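Long-range contacts in PbSGBP-B lipoprotein (Prevotella bryantii B14, PDB 6D2Y), which probably binds polysaccharides at the bacterial cell surface, as a lipoprotein of a polysaccharide utilization locus with a magnesium ion in its C-terminal domain: residues N140-A145 / T252-N257; I246-D251 / Y258-N263; M317-D322 / P447-D452; A323-G328 / A372-W377; A383-T388 / D441-T446. All blocks are in the same frame, centred on the assembly; numbering follows the deposited sequence.

Contact 1 of 5, residues N140-A145 / T252-N257; sequences NEWAKA and TSLSGN. With MG (magnesium ion), chain B.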
# COMPACT_ATOMS: atom_id res chain seq x y z
N ASN A 140 3.27 -3.13 -10.25
CA ASN A 140 4.12 -4.31 -10.17
C ASN A 140 5.51 -3.81 -9.78
O ASN A 140 6.24 -3.27 -10.61
CB ASN A 140 4.17 -5.06 -11.49
CG ASN A 140 5.08 -6.29 -11.46
OD1 ASN A 140 5.72 -6.58 -10.45
ND2 ASN A 140 5.14 -7.01 -12.57
N GLU A 141 5.87 -4.01 -8.51
CA GLU A 141 7.21 -3.63 -8.08
C GLU A 141 8.29 -4.43 -8.78
O GLU A 141 9.47 -4.04 -8.73
CB GLU A 141 7.32 -3.79 -6.56
CG GLU A 141 6.29 -2.96 -5.82
CD GLU A 141 6.37 -3.13 -4.32
OE1 GLU A 141 7.29 -3.82 -3.84
OE2 GLU A 141 5.49 -2.58 -3.62
N TRP A 142 7.94 -5.55 -9.43
CA TRP A 142 8.88 -6.36 -10.19
C TRP A 142 8.60 -6.30 -11.69
O TRP A 142 8.77 -7.30 -12.41
CB TRP A 142 8.88 -7.79 -9.68
CG TRP A 142 9.65 -7.97 -8.39
CD1 TRP A 142 9.47 -7.29 -7.22
CD2 TRP A 142 10.74 -8.87 -8.16
NE1 TRP A 142 10.36 -7.72 -6.27
CE2 TRP A 142 11.16 -8.69 -6.82
CE3 TRP A 142 11.40 -9.82 -8.95
CZ2 TRP A 142 12.20 -9.42 -6.26
CZ3 TRP A 142 12.43 -10.53 -8.39
CH2 TRP A 142 12.83 -10.34 -7.06
N ALA A 143 8.23 -5.13 -12.19
CA ALA A 143 7.90 -4.98 -13.60
C ALA A 143 9.15 -5.02 -14.45
O ALA A 143 10.16 -4.37 -14.14
CB ALA A 143 7.15 -3.68 -13.84
N LYS A 144 9.09 -5.78 -15.54
CA LYS A 144 10.20 -5.88 -16.47
C LYS A 144 10.23 -4.67 -17.41
O LYS A 144 9.27 -3.90 -17.51
CB LYS A 144 10.11 -7.17 -17.28
CG LYS A 144 9.59 -8.36 -16.49
CD LYS A 144 9.63 -9.64 -17.31
CE LYS A 144 9.81 -10.85 -16.43
NZ LYS A 144 10.71 -10.56 -15.28
N ALA A 145 11.36 -4.52 -18.10
CA ALA A 145 11.55 -3.38 -18.99
C ALA A 145 10.53 -3.41 -20.13
O ALA A 145 10.37 -4.43 -20.81
CB ALA A 145 12.97 -3.38 -19.55
N THR A 252 5.37 -17.98 -18.26
CA THR A 252 4.57 -17.03 -17.49
C THR A 252 5.29 -16.53 -16.24
O THR A 252 4.68 -15.78 -15.47
CB THR A 252 3.24 -17.67 -17.10
OG1 THR A 252 3.42 -18.45 -15.90
CG2 THR A 252 2.72 -18.56 -18.21
N SER A 253 6.54 -16.94 -16.03
CA SER A 253 7.24 -16.59 -14.80
C SER A 253 7.51 -15.09 -14.73
O SER A 253 7.85 -14.45 -15.73
CB SER A 253 8.55 -17.35 -14.70
OG SER A 253 8.35 -18.67 -14.22
N LEU A 254 7.37 -14.53 -13.53
CA LEU A 254 7.84 -13.17 -13.28
C LEU A 254 9.34 -13.16 -13.06
O LEU A 254 10.06 -12.33 -13.64
CB LEU A 254 7.12 -12.59 -12.06
CG LEU A 254 7.72 -11.33 -11.45
CD1 LEU A 254 7.41 -10.12 -12.32
CD2 LEU A 254 7.21 -11.13 -10.04
N SER A 255 9.84 -14.07 -12.22
CA SER A 255 11.28 -14.19 -11.99
C SER A 255 11.51 -15.60 -11.43
O SER A 255 11.25 -15.85 -10.25
CB SER A 255 11.79 -13.12 -11.04
OG SER A 255 13.19 -13.23 -10.87
N GLY A 256 12.00 -16.49 -12.28
CA GLY A 256 12.29 -17.85 -11.84
C GLY A 256 11.02 -18.57 -11.42
O GLY A 256 9.94 -18.38 -11.99
N ASN A 257 11.16 -19.41 -10.40
CA ASN A 257 10.05 -20.23 -9.94
C ASN A 257 8.96 -19.37 -9.31
O ASN A 257 9.23 -18.32 -8.72
CB ASN A 257 10.52 -21.27 -8.93
CG ASN A 257 11.36 -22.36 -9.56
OD1 ASN A 257 11.11 -22.77 -10.70
ND2 ASN A 257 12.35 -22.84 -8.83
MG MG B . 10.64 -16.38 -8.14
O HOH W 1 11.47 -14.62 -7.63

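Contact 2 of 5, residues I246-D251 / Y258-N263; sequences IIQSDD and YMQIGN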
# COMPACT_ATOMS: atom_id res chain seq x y z
N ILE A 246 2.33 -26.66 -6.30
CA ILE A 246 3.17 -26.54 -7.48
C ILE A 246 4.16 -25.40 -7.30
O ILE A 246 3.78 -24.29 -6.89
CB ILE A 246 2.30 -26.33 -8.73
CG1 ILE A 246 1.39 -27.54 -8.97
CG2 ILE A 246 3.17 -26.05 -9.95
CD1 ILE A 246 0.53 -27.42 -10.21
N ILE A 247 5.43 -25.67 -7.59
CA ILE A 247 6.48 -24.66 -7.59
C ILE A 247 7.31 -24.91 -8.84
O ILE A 247 8.03 -25.91 -8.92
CB ILE A 247 7.36 -24.70 -6.33
CG1 ILE A 247 6.50 -24.67 -5.06
CG2 ILE A 247 8.35 -23.54 -6.34
CD1 ILE A 247 7.24 -24.23 -3.82
N GLN A 248 7.20 -24.02 -9.83
CA GLN A 248 7.82 -24.25 -11.12
C GLN A 248 8.08 -22.91 -11.78
O GLN A 248 7.69 -21.85 -11.28
CB GLN A 248 6.94 -25.12 -12.02
CG GLN A 248 5.62 -24.46 -12.37
CD GLN A 248 4.63 -25.42 -13.00
OE1 GLN A 248 4.85 -26.63 -13.02
NE2 GLN A 248 3.53 -24.89 -13.51
N SER A 249 8.75 -22.96 -12.93
CA SER A 249 9.03 -21.79 -13.74
C SER A 249 8.82 -22.12 -15.20
O SER A 249 9.16 -23.23 -15.65
CB SER A 249 10.45 -21.27 -13.52
OG SER A 249 11.40 -22.14 -14.11
N ASP A 250 8.26 -21.18 -15.95
CA ASP A 250 8.02 -21.35 -17.38
C ASP A 250 7.88 -19.97 -18.01
O ASP A 250 8.40 -18.98 -17.47
CB ASP A 250 6.80 -22.26 -17.61
CG ASP A 250 5.57 -21.81 -16.84
OD1 ASP A 250 5.33 -20.59 -16.75
OD2 ASP A 250 4.84 -22.68 -16.32
N ASP A 251 7.18 -19.89 -19.14
CA ASP A 251 7.08 -18.64 -19.89
C ASP A 251 6.26 -17.58 -19.16
O ASP A 251 6.44 -16.39 -19.44
CB ASP A 251 6.47 -18.90 -21.27
CG ASP A 251 7.46 -19.50 -22.24
OD1 ASP A 251 8.68 -19.31 -22.04
OD2 ASP A 251 7.02 -20.15 -23.21
N TYR A 258 7.73 -19.84 -9.44
CA TYR A 258 6.59 -19.28 -8.73
C TYR A 258 5.86 -20.41 -8.02
O TYR A 258 6.04 -21.59 -8.34
CB TYR A 258 5.63 -18.55 -9.68
CG TYR A 258 5.09 -19.43 -10.79
CD1 TYR A 258 5.69 -19.44 -12.04
CD2 TYR A 258 3.99 -20.26 -10.58
CE1 TYR A 258 5.20 -20.25 -13.06
CE2 TYR A 258 3.51 -21.07 -11.58
CZ TYR A 258 4.11 -21.06 -12.82
OH TYR A 258 3.62 -21.87 -13.82
N MSE A 259 5.02 -20.04 -7.07
CA MSE A 259 4.18 -21.01 -6.38
C MSE A 259 2.74 -20.82 -6.84
O MSE A 259 2.27 -19.70 -6.97
CB MSE A 259 4.33 -20.85 -4.87
CG MSE A 259 3.64 -21.89 -4.01
SE MSE A 259 1.73 -21.59 -3.76
CE MSE A 259 1.84 -20.07 -2.56
N GLN A 260 2.05 -21.93 -7.11
CA GLN A 260 0.73 -21.89 -7.73
C GLN A 260 -0.30 -22.54 -6.82
O GLN A 260 -0.11 -23.67 -6.37
CB GLN A 260 0.74 -22.58 -9.09
CG GLN A 260 -0.63 -22.64 -9.76
CD GLN A 260 -0.60 -23.36 -11.09
OE1 GLN A 260 0.15 -23.00 -11.99
NE2 GLN A 260 -1.44 -24.37 -11.23
N ILE A 261 -1.39 -21.81 -6.57
CA ILE A 261 -2.54 -22.33 -5.84
C ILE A 261 -3.65 -22.59 -6.85
O ILE A 261 -3.97 -21.72 -7.67
CB ILE A 261 -3.00 -21.35 -4.76
CG1 ILE A 261 -1.88 -21.08 -3.75
CG2 ILE A 261 -4.25 -21.87 -4.05
CD1 ILE A 261 -2.25 -20.05 -2.70
N GLY A 262 -4.22 -23.79 -6.80
CA GLY A 262 -5.21 -24.19 -7.78
C GLY A 262 -4.57 -24.63 -9.09
O GLY A 262 -3.36 -24.56 -9.29
N ASN A 263 -5.42 -25.09 -10.00
CA ASN A 263 -4.96 -25.55 -11.30
C ASN A 263 -6.15 -25.53 -12.26
O ASN A 263 -7.28 -25.27 -11.87
CB ASN A 263 -4.34 -26.95 -11.22
CG ASN A 263 -3.28 -27.18 -12.28
OD1 ASN A 263 -3.13 -26.38 -13.21
ND2 ASN A 263 -2.54 -28.27 -12.15
O HOH W 2 -0.38 -26.19 -6.58

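Contact 3 of 5, residues M317-D322 / P447-D452; sequences MLIPAD and PIIKID. With MG (magnesium ion), chain B.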
# COMPACT_ATOMS: atom_id res chain seq x y z
N MSE A 317 1.55 -11.43 -7.72
CA MSE A 317 0.48 -12.40 -7.95
C MSE A 317 -0.05 -12.36 -9.38
O MSE A 317 -0.24 -11.29 -9.95
CB MSE A 317 -0.65 -12.15 -6.95
CG MSE A 317 -1.88 -13.05 -7.06
SE MSE A 317 -3.22 -12.38 -5.81
CE MSE A 317 -4.52 -13.80 -5.81
N LEU A 318 -0.27 -13.54 -9.95
CA LEU A 318 -0.83 -13.67 -11.29
C LEU A 318 -2.06 -14.55 -11.23
O LEU A 318 -2.01 -15.66 -10.70
CB LEU A 318 0.19 -14.27 -12.27
CG LEU A 318 0.02 -14.00 -13.77
CD1 LEU A 318 1.24 -14.45 -14.54
CD2 LEU A 318 -1.22 -14.67 -14.35
N ILE A 319 -3.17 -14.04 -11.77
CA ILE A 319 -4.38 -14.83 -11.98
C ILE A 319 -4.72 -14.77 -13.46
O ILE A 319 -5.05 -13.69 -13.98
CB ILE A 319 -5.55 -14.33 -11.13
CG1 ILE A 319 -5.24 -14.44 -9.64
CG2 ILE A 319 -6.82 -15.10 -11.46
CD1 ILE A 319 -6.40 -14.07 -8.76
N PRO A 320 -4.66 -15.89 -14.18
CA PRO A 320 -5.01 -15.87 -15.61
C PRO A 320 -6.46 -15.44 -15.82
O PRO A 320 -7.34 -15.71 -15.01
CB PRO A 320 -4.79 -17.32 -16.06
CG PRO A 320 -3.83 -17.88 -15.06
CD PRO A 320 -4.17 -17.21 -13.76
N ALA A 321 -6.69 -14.75 -16.94
CA ALA A 321 -8.03 -14.29 -17.26
C ALA A 321 -9.00 -15.45 -17.43
O ALA A 321 -10.19 -15.32 -17.11
CB ALA A 321 -8.01 -13.43 -18.53
N ASP A 322 -8.52 -16.59 -17.93
CA ASP A 322 -9.36 -17.77 -18.10
C ASP A 322 -9.50 -18.59 -16.82
O ASP A 322 -10.14 -19.65 -16.85
CB ASP A 322 -8.82 -18.65 -19.23
CG ASP A 322 -7.34 -18.97 -19.06
OD1 ASP A 322 -6.96 -19.56 -18.02
OD2 ASP A 322 -6.55 -18.63 -19.97
N PRO A 447 -10.06 -21.40 -9.98
CA PRO A 447 -9.05 -20.35 -9.92
C PRO A 447 -7.63 -20.88 -10.00
O PRO A 447 -7.31 -21.98 -9.53
CB PRO A 447 -9.31 -19.71 -8.55
CG PRO A 447 -9.80 -20.85 -7.72
CD PRO A 447 -10.57 -21.76 -8.65
N ILE A 448 -6.77 -20.08 -10.63
CA ILE A 448 -5.33 -20.32 -10.68
C ILE A 448 -4.65 -19.07 -10.14
O ILE A 448 -4.80 -17.99 -10.72
CB ILE A 448 -4.85 -20.64 -12.11
CG1 ILE A 448 -5.31 -22.03 -12.54
CG2 ILE A 448 -3.33 -20.53 -12.18
CD1 ILE A 448 -4.62 -22.55 -13.79
N ILE A 449 -3.93 -19.22 -9.04
CA ILE A 449 -3.25 -18.12 -8.39
C ILE A 449 -1.77 -18.46 -8.31
O ILE A 449 -1.37 -19.38 -7.59
CB ILE A 449 -3.81 -17.83 -6.99
CG1 ILE A 449 -5.26 -17.35 -7.09
CG2 ILE A 449 -2.94 -16.82 -6.26
CD1 ILE A 449 -6.00 -17.39 -5.78
N LYS A 450 -0.96 -17.72 -9.06
CA LYS A 450 0.48 -17.88 -9.03
C LYS A 450 1.08 -16.79 -8.15
O LYS A 450 0.75 -15.61 -8.31
CB LYS A 450 1.06 -17.84 -10.44
CG LYS A 450 0.45 -18.90 -11.34
CD LYS A 450 1.07 -18.92 -12.72
CE LYS A 450 0.46 -20.03 -13.56
NZ LYS A 450 0.94 -19.99 -14.97
N ILE A 451 1.93 -17.18 -7.21
CA ILE A 451 2.48 -16.27 -6.22
C ILE A 451 4.00 -16.37 -6.28
O ILE A 451 4.56 -17.46 -6.42
CB ILE A 451 1.95 -16.59 -4.81
CG1 ILE A 451 0.46 -16.27 -4.73
CG2 ILE A 451 2.72 -15.83 -3.74
CD1 ILE A 451 -0.23 -16.81 -3.49
N ASP A 452 4.66 -15.22 -6.18
CA ASP A 452 6.10 -15.20 -6.04
C ASP A 452 6.49 -13.96 -5.23
O ASP A 452 5.71 -13.01 -5.11
CB ASP A 452 6.79 -15.23 -7.41
CG ASP A 452 8.31 -15.30 -7.31
OD1 ASP A 452 8.99 -14.64 -8.13
OD2 ASP A 452 8.81 -15.99 -6.41
MG MG B . 10.64 -16.38 -8.14
O HOH W 1 11.47 -14.62 -7.63

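Contact 4 of 5, residues A323-G328 / A372-W377; sequences AGWGAG and AIYMPW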
# COMPACT_ATOMS: atom_id res chain seq x y z
N ALA A 323 -8.92 -18.13 -15.71
CA ALA A 323 -8.96 -18.87 -14.45
C ALA A 323 -9.22 -17.89 -13.30
O ALA A 323 -8.45 -17.78 -12.35
CB ALA A 323 -7.65 -19.64 -14.24
N GLY A 324 -10.34 -17.18 -13.40
CA GLY A 324 -10.64 -16.15 -12.42
C GLY A 324 -10.88 -16.72 -11.03
O GLY A 324 -11.29 -17.86 -10.85
N TRP A 325 -10.62 -15.87 -10.04
CA TRP A 325 -10.77 -16.21 -8.62
C TRP A 325 -11.97 -15.44 -8.09
O TRP A 325 -11.89 -14.22 -7.90
CB TRP A 325 -9.50 -15.87 -7.85
CG TRP A 325 -9.61 -16.05 -6.37
CD1 TRP A 325 -10.35 -16.99 -5.70
CD2 TRP A 325 -8.95 -15.28 -5.36
NE1 TRP A 325 -10.19 -16.84 -4.35
CE2 TRP A 325 -9.33 -15.80 -4.11
CE3 TRP A 325 -8.06 -14.19 -5.40
CZ2 TRP A 325 -8.87 -15.27 -2.91
CZ3 TRP A 325 -7.61 -13.67 -4.21
CH2 TRP A 325 -8.01 -14.21 -2.98
N GLY A 326 -13.07 -16.14 -7.85
CA GLY A 326 -14.30 -15.48 -7.47
C GLY A 326 -14.94 -16.02 -6.21
O GLY A 326 -16.02 -15.55 -5.81
N ALA A 327 -14.31 -16.99 -5.56
CA ALA A 327 -14.85 -17.53 -4.32
C ALA A 327 -13.71 -18.00 -3.44
O ALA A 327 -12.60 -18.25 -3.91
CB ALA A 327 -15.84 -18.67 -4.58
N GLY A 328 -14.00 -18.11 -2.15
CA GLY A 328 -13.03 -18.63 -1.21
C GLY A 328 -12.02 -17.59 -0.81
O GLY A 328 -11.04 -17.33 -1.52
N ALA A 372 -4.84 -12.54 8.28
CA ALA A 372 -5.34 -11.68 7.22
C ALA A 372 -6.19 -12.48 6.25
O ALA A 372 -5.89 -13.63 5.94
CB ALA A 372 -4.18 -11.01 6.47
N ILE A 373 -7.28 -11.87 5.78
CA ILE A 373 -8.19 -12.49 4.84
C ILE A 373 -8.33 -11.57 3.64
O ILE A 373 -8.94 -10.50 3.73
CB ILE A 373 -9.56 -12.80 5.47
CG1 ILE A 373 -9.37 -13.40 6.87
CG2 ILE A 373 -10.35 -13.74 4.58
CD1 ILE A 373 -10.61 -14.08 7.42
N TYR A 374 -7.75 -11.97 2.51
CA TYR A 374 -7.72 -11.18 1.29
C TYR A 374 -8.77 -11.70 0.32
O TYR A 374 -8.81 -12.90 0.02
CB TYR A 374 -6.33 -11.23 0.65
CG TYR A 374 -6.18 -10.43 -0.63
CD1 TYR A 374 -6.48 -9.08 -0.68
CD2 TYR A 374 -5.72 -11.04 -1.79
CE1 TYR A 374 -6.34 -8.36 -1.86
CE2 TYR A 374 -5.56 -10.33 -2.96
CZ TYR A 374 -5.87 -8.99 -2.99
OH TYR A 374 -5.72 -8.29 -4.17
N MSE A 375 -9.63 -10.81 -0.16
CA MSE A 375 -10.71 -11.22 -1.04
C MSE A 375 -11.10 -10.11 -2.03
O MSE A 375 -12.16 -9.50 -1.88
CB MSE A 375 -11.96 -11.61 -0.24
CG MSE A 375 -12.31 -10.67 0.92
SE MSE A 375 -13.27 -11.50 2.39
CE MSE A 375 -14.59 -12.44 1.33
N PRO A 376 -10.26 -9.86 -3.04
CA PRO A 376 -10.60 -8.82 -4.02
C PRO A 376 -11.79 -9.17 -4.89
O PRO A 376 -12.31 -8.28 -5.57
CB PRO A 376 -9.31 -8.69 -4.85
CG PRO A 376 -8.69 -10.04 -4.76
CD PRO A 376 -9.01 -10.56 -3.38
N TRP A 377 -12.23 -10.43 -4.90
CA TRP A 377 -13.42 -10.81 -5.64
C TRP A 377 -14.70 -10.33 -4.97
O TRP A 377 -15.77 -10.41 -5.60
CB TRP A 377 -13.46 -12.33 -5.83
CG TRP A 377 -13.29 -13.12 -4.56
CD1 TRP A 377 -12.13 -13.65 -4.08
CD2 TRP A 377 -14.32 -13.48 -3.63
NE1 TRP A 377 -12.37 -14.31 -2.90
CE2 TRP A 377 -13.70 -14.22 -2.60
CE3 TRP A 377 -15.69 -13.24 -3.56
CZ2 TRP A 377 -14.42 -14.73 -1.52
CZ3 TRP A 377 -16.40 -13.74 -2.49
CH2 TRP A 377 -15.76 -14.48 -1.48

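Contact 5 of 5, residues A383-T388 / D441-T446; sequences ASLYDT and DGVECT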
# COMPACT_ATOMS: atom_id res chain seq x y z
N ALA A 383 -20.07 -10.43 -5.07
CA ALA A 383 -18.94 -11.25 -5.47
C ALA A 383 -18.89 -11.38 -6.98
O ALA A 383 -19.92 -11.60 -7.63
CB ALA A 383 -19.02 -12.64 -4.82
N SER A 384 -17.69 -11.25 -7.54
CA SER A 384 -17.46 -11.36 -8.97
C SER A 384 -16.14 -12.08 -9.21
O SER A 384 -15.28 -12.14 -8.33
CB SER A 384 -17.45 -9.99 -9.65
OG SER A 384 -16.42 -9.16 -9.13
N LEU A 385 -15.99 -12.63 -10.41
CA LEU A 385 -14.74 -13.28 -10.80
C LEU A 385 -13.64 -12.24 -10.91
O LEU A 385 -13.69 -11.36 -11.78
CB LEU A 385 -14.91 -14.03 -12.12
CG LEU A 385 -15.62 -15.38 -12.07
CD1 LEU A 385 -15.79 -15.96 -13.46
CD2 LEU A 385 -14.84 -16.35 -11.19
N TYR A 386 -12.64 -12.33 -10.04
CA TYR A 386 -11.49 -11.44 -10.08
C TYR A 386 -10.30 -12.15 -10.69
O TYR A 386 -9.92 -13.24 -10.24
CB TYR A 386 -11.13 -10.92 -8.68
CG TYR A 386 -9.89 -10.05 -8.66
CD1 TYR A 386 -9.97 -8.68 -8.86
CD2 TYR A 386 -8.63 -10.61 -8.43
CE1 TYR A 386 -8.84 -7.89 -8.85
CE2 TYR A 386 -7.50 -9.82 -8.41
CZ TYR A 386 -7.61 -8.46 -8.62
OH TYR A 386 -6.48 -7.67 -8.60
N ASP A 387 -9.72 -11.54 -11.72
CA ASP A 387 -8.42 -11.91 -12.26
C ASP A 387 -7.58 -10.65 -12.36
O ASP A 387 -8.03 -9.55 -12.01
CB ASP A 387 -8.56 -12.62 -13.62
CG ASP A 387 -9.13 -11.71 -14.69
OD1 ASP A 387 -8.35 -10.99 -15.34
OD2 ASP A 387 -10.37 -11.72 -14.89
N THR A 388 -6.34 -10.79 -12.84
CA THR A 388 -5.45 -9.65 -13.03
C THR A 388 -4.96 -9.54 -14.47
O THR A 388 -3.87 -9.01 -14.71
CB THR A 388 -4.26 -9.71 -12.07
OG1 THR A 388 -3.20 -10.50 -12.66
CG2 THR A 388 -4.66 -10.33 -10.74
N ASP A 441 -20.39 -15.79 0.58
CA ASP A 441 -20.24 -16.73 -0.52
C ASP A 441 -19.76 -16.01 -1.77
O ASP A 441 -19.81 -14.78 -1.88
CB ASP A 441 -21.56 -17.45 -0.80
CG ASP A 441 -21.93 -18.45 0.28
OD1 ASP A 441 -21.08 -18.71 1.16
OD2 ASP A 441 -23.06 -18.96 0.25
N GLY A 442 -19.29 -16.79 -2.74
CA GLY A 442 -18.85 -16.28 -4.02
C GLY A 442 -19.57 -16.98 -5.16
O GLY A 442 -20.69 -17.46 -5.02
N VAL A 443 -18.89 -17.02 -6.30
CA VAL A 443 -19.37 -17.74 -7.48
C VAL A 443 -18.42 -18.91 -7.74
O VAL A 443 -17.21 -18.81 -7.51
CB VAL A 443 -19.48 -16.82 -8.71
CG1 VAL A 443 -20.28 -15.57 -8.37
CG2 VAL A 443 -18.10 -16.44 -9.24
N GLU A 444 -18.99 -20.03 -8.18
CA GLU A 444 -18.18 -21.21 -8.46
C GLU A 444 -17.17 -20.91 -9.55
O GLU A 444 -17.48 -20.26 -10.55
CB GLU A 444 -19.08 -22.38 -8.87
CG GLU A 444 -18.36 -23.70 -9.04
CD GLU A 444 -19.26 -24.79 -9.57
OE1 GLU A 444 -20.13 -24.49 -10.41
OE2 GLU A 444 -19.11 -25.96 -9.14
N CYS A 445 -15.94 -21.37 -9.34
CA CYS A 445 -14.84 -21.01 -10.23
C CYS A 445 -13.82 -22.14 -10.27
O CYS A 445 -13.95 -23.15 -9.58
CB CYS A 445 -14.18 -19.70 -9.78
SG CYS A 445 -13.79 -19.62 -8.01
N THR A 446 -12.81 -21.95 -11.12
CA THR A 446 -11.64 -22.82 -11.19
C THR A 446 -10.43 -21.90 -11.16
O THR A 446 -9.82 -21.61 -12.20
CB THR A 446 -11.65 -23.69 -12.45
OG1 THR A 446 -11.76 -22.86 -13.61
CG2 THR A 446 -12.83 -24.66 -12.42

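Contact 1 of 5, residues N140-A145 / T252-N257
Asn140 OD1 accepts a hydrogen bond from Trp142 N at 2.7 Å, and both residues rest on Leu254 of the other segment. This is an Asx turn, with the donor above the carbonyl plane, inside a type I turn from Asn140 to Ala143. Leu254 fills the middle of the contact. Its CD1 lies 3.1 Å from Trp142 O, and its CD2 packs 3.8 Å from Trp142 CB. Asn140 ND2 comes to the same methyl, CD1, at 3.9 Å, with the two side chains sliding past each other in opposite directions. The indole presents an edge to Ser255, where OG lies in the ring plane, 3.7 Å from Trp142 CZ3. Trp142 NE1 is hydrogen-bonded to Asp218, outside the two segments. Lys144 NZ also approaches Leu254 O, but the modelled length of 2.5 Å is doubtful. Ser255 O and Asn257 O, at 2.3 Å and 2.5 Å from the ion, help bind magnesium. Asp225, Asp227, Asp452 and a water complete the site. The contact joins the loop between strands 134-138 and 148-154, in the IPT/TIG domain, to the loop between strands 246-248 and 258-261, in the glycan-binding domain, with Glu316 of strand 311-318 and Asn453 of strand 449-458 packed beside it.

Contact 2 of 5, residues I246-D251 / Y258-N263
Tyr258 and Gln248 both carry CG between the backbone N and the carbonyl carbon, with chi1 58° and 64°. Their side chains lie side by side and point the same way. The Gln248 amide stands nearly upright to the ring, its plane 87° from that of Tyr258. Gln248 NE2 donates to Tyr258 OH at 3.0 Å. The hydroxyl in turn donates to Asp250 OD2 at 2.9 Å, on the syn side of the carboxylate but tilted out of its plane. Lys450 NZ adds a weak bond to the same hydroxyl. One ring face is met by Gln248 O, offset toward the rim.

The two strands form a beta hairpin, antiparallel, with the loop of the magnesium site between them. Gln248 and Tyr258 are a hydrogen-bonded pair: Tyr258 N reaches Gln248 O at 2.7 Å, and Gln248 N reaches Tyr258 O at 3.1 Å. Ile247 and Met259 (selenomethionine) are the non-hydrogen-bonded pair, on the other face of the sheet. Their side chains meet at Ile247 CG1 and Met259 CG, 4.1 Å apart. Further along, Gln260 NE2 donates to Gly262 O at 2.7 Å, on a lone pair. This amide nitrogen also lies 3.8 Å from Ile246 CD1. Strand 258-261 pairs on with strand 449-458 through backbone bonds of Met259 and Ile261.

Contact 3 of 5, residues M317-D322 / P447-D452
Ile448 meets Pro320 at the end of an antiparallel strand pair, where strands 311-318 and 449-458 run side by side in a sheet of the beta sandwich. Ile448 CG2 packs 3.8 Å from Pro320 CD, the two side chains crossing at about a right angle. Pro320 CD also lies 3.2 Å from Ile448 O. Ile449 comes next and is buried. Its CG2 is 3.4 Å from Met317 CE, a close methyl-to-methyl approach. Met317 is a selenomethionine with an extended chain, chi3 -169°, which places CE against this methyl. Ile449 and Ile319 lie side by side, pointing the same way, with Ile449 CG1 and Ile319 CD1 3.9 Å apart. Lys450 carries the regular strand pairing. Lys450 N to Leu318 O and Leu318 N to Lys450 O are both 2.8 Å, and both are nearly straight. The two CB atoms, of Lys450 and Leu318, sit on the same face. The ammonium of Lys450 leaves the contact and is hydrogen-bonded to Thr252 OG1. Ile451 pairs with Met317 without hydrogen bonds and packs on strand 258-261. Asp452 then turns to the metal: both its carboxylate oxygens hold magnesium, OD1 at 2.4 Å and OD2 at 2.5 Å.

Contact 4 of 5, residues A323-G328 / A372-W377
Trp377 has the backbone of Gly326 and Ala327 on one face and Met375 CB on the opposite face. Ala327 CA stands over the centre of its six-membered ring, 4.0 Å from the centroid, a CH-pi contact. Gly326 O lies on this same face, nearer the rim. The edge of Trp377 is turned toward the face of Trp325, with the planes 66° apart. This is a T-shaped pair, in which Trp377 CD1 comes 3.5 Å from Trp325 CE2. Trp377 CG sits between the backbone N and the carbonyl carbon, chi1 52°, which sets it 3.7 Å from Gly326 C.

The contact packs the loop that leads from strand 311-318 to strand 330-335 against the end of strand 372-374, an outer strand of the second sheet of the beta sandwich. Both tryptophans are buried. Trp325 NE1 donates in its ring plane to Gly328 O at 3.0 Å, and more weakly to Ala327 O. These bonds hold the indole within the curve of its own loop. At the far rim of the indole, Trp325 CZ3 meets Pro376 CD at 3.5 Å, and the side chains cross at about a right angle. Pro376 CD in turn covers the centre of one Tyr374 ring face. The ring of Tyr374 also touches Trp325, CD2 to CZ3, at 4.0 Å.

Contact 5 of 5, residues A383-T388 / D441-T446
Ala383 lies beside Gly442 where the touching parts of two irregular segments, 383-385 and 441-445, run almost parallel, 10° apart, with no hydrogen bond between them; their closest CA atoms, those of Ala383 and Gly442, are 5.2 Å apart. The contact is van der Waals packing, partly against backbone. Ala383 CB points at the other segment and rests 3.7 Å from Gly442 CA. The same methyl lies 3.7 Å from Asp441 O. Gly442 has no side chain, so the methyl meets bare backbone. The second patch is built round Leu385. Its chi1 of -79° sets CG beside the backbone N, and there Leu385 CG approaches Val443 CG2 at 3.9 Å. The branch CD2 makes the closer contacts. Leu385 CD2 is 3.8 Å from Val443 CG2 and 3.7 Å from Cys445 CB. Val443 contributes its second methyl, CG1, 4.1 Å from Ala383 O. Leu385 is exposed, while Cys445 is buried, so the patch runs from the surface inward. The carboxylate of Asp441 turns away to a salt bridge with Lys430. Both segments are tied by backbone bonds to segments 323-328 and 372-377: Ser384 to Trp377, Tyr386 to Trp325 and Val443 to Gly326. The arrangement is loop-to-loop packing at the surface of the beta sandwich, joining the segments that precede strands 393-398 and 449-458, away from the magnesium site.

Contacts 3 and 4 are buried, contacts 1 and 2 partly so, and contact 5 lies at the surface. Contacts 2 and 3 share one sheet, since strands 258-261 and 449-458 are neighbours, and both rest on regular backbone bonds. Contacts 1 and 3 share the magnesium ion, which takes backbone oxygens from one and a carboxylate from the other. Contact 1 alone joins two domains, mainly through a leucine and an indole. Contact 4 packs a loop on a strand end and contact 5 loop on loop, with no hydrogen bond across either, the first by aromatic rings and the second by alanine, leucine, valine and cysteine carbons. Their centres are about 6 Å apart.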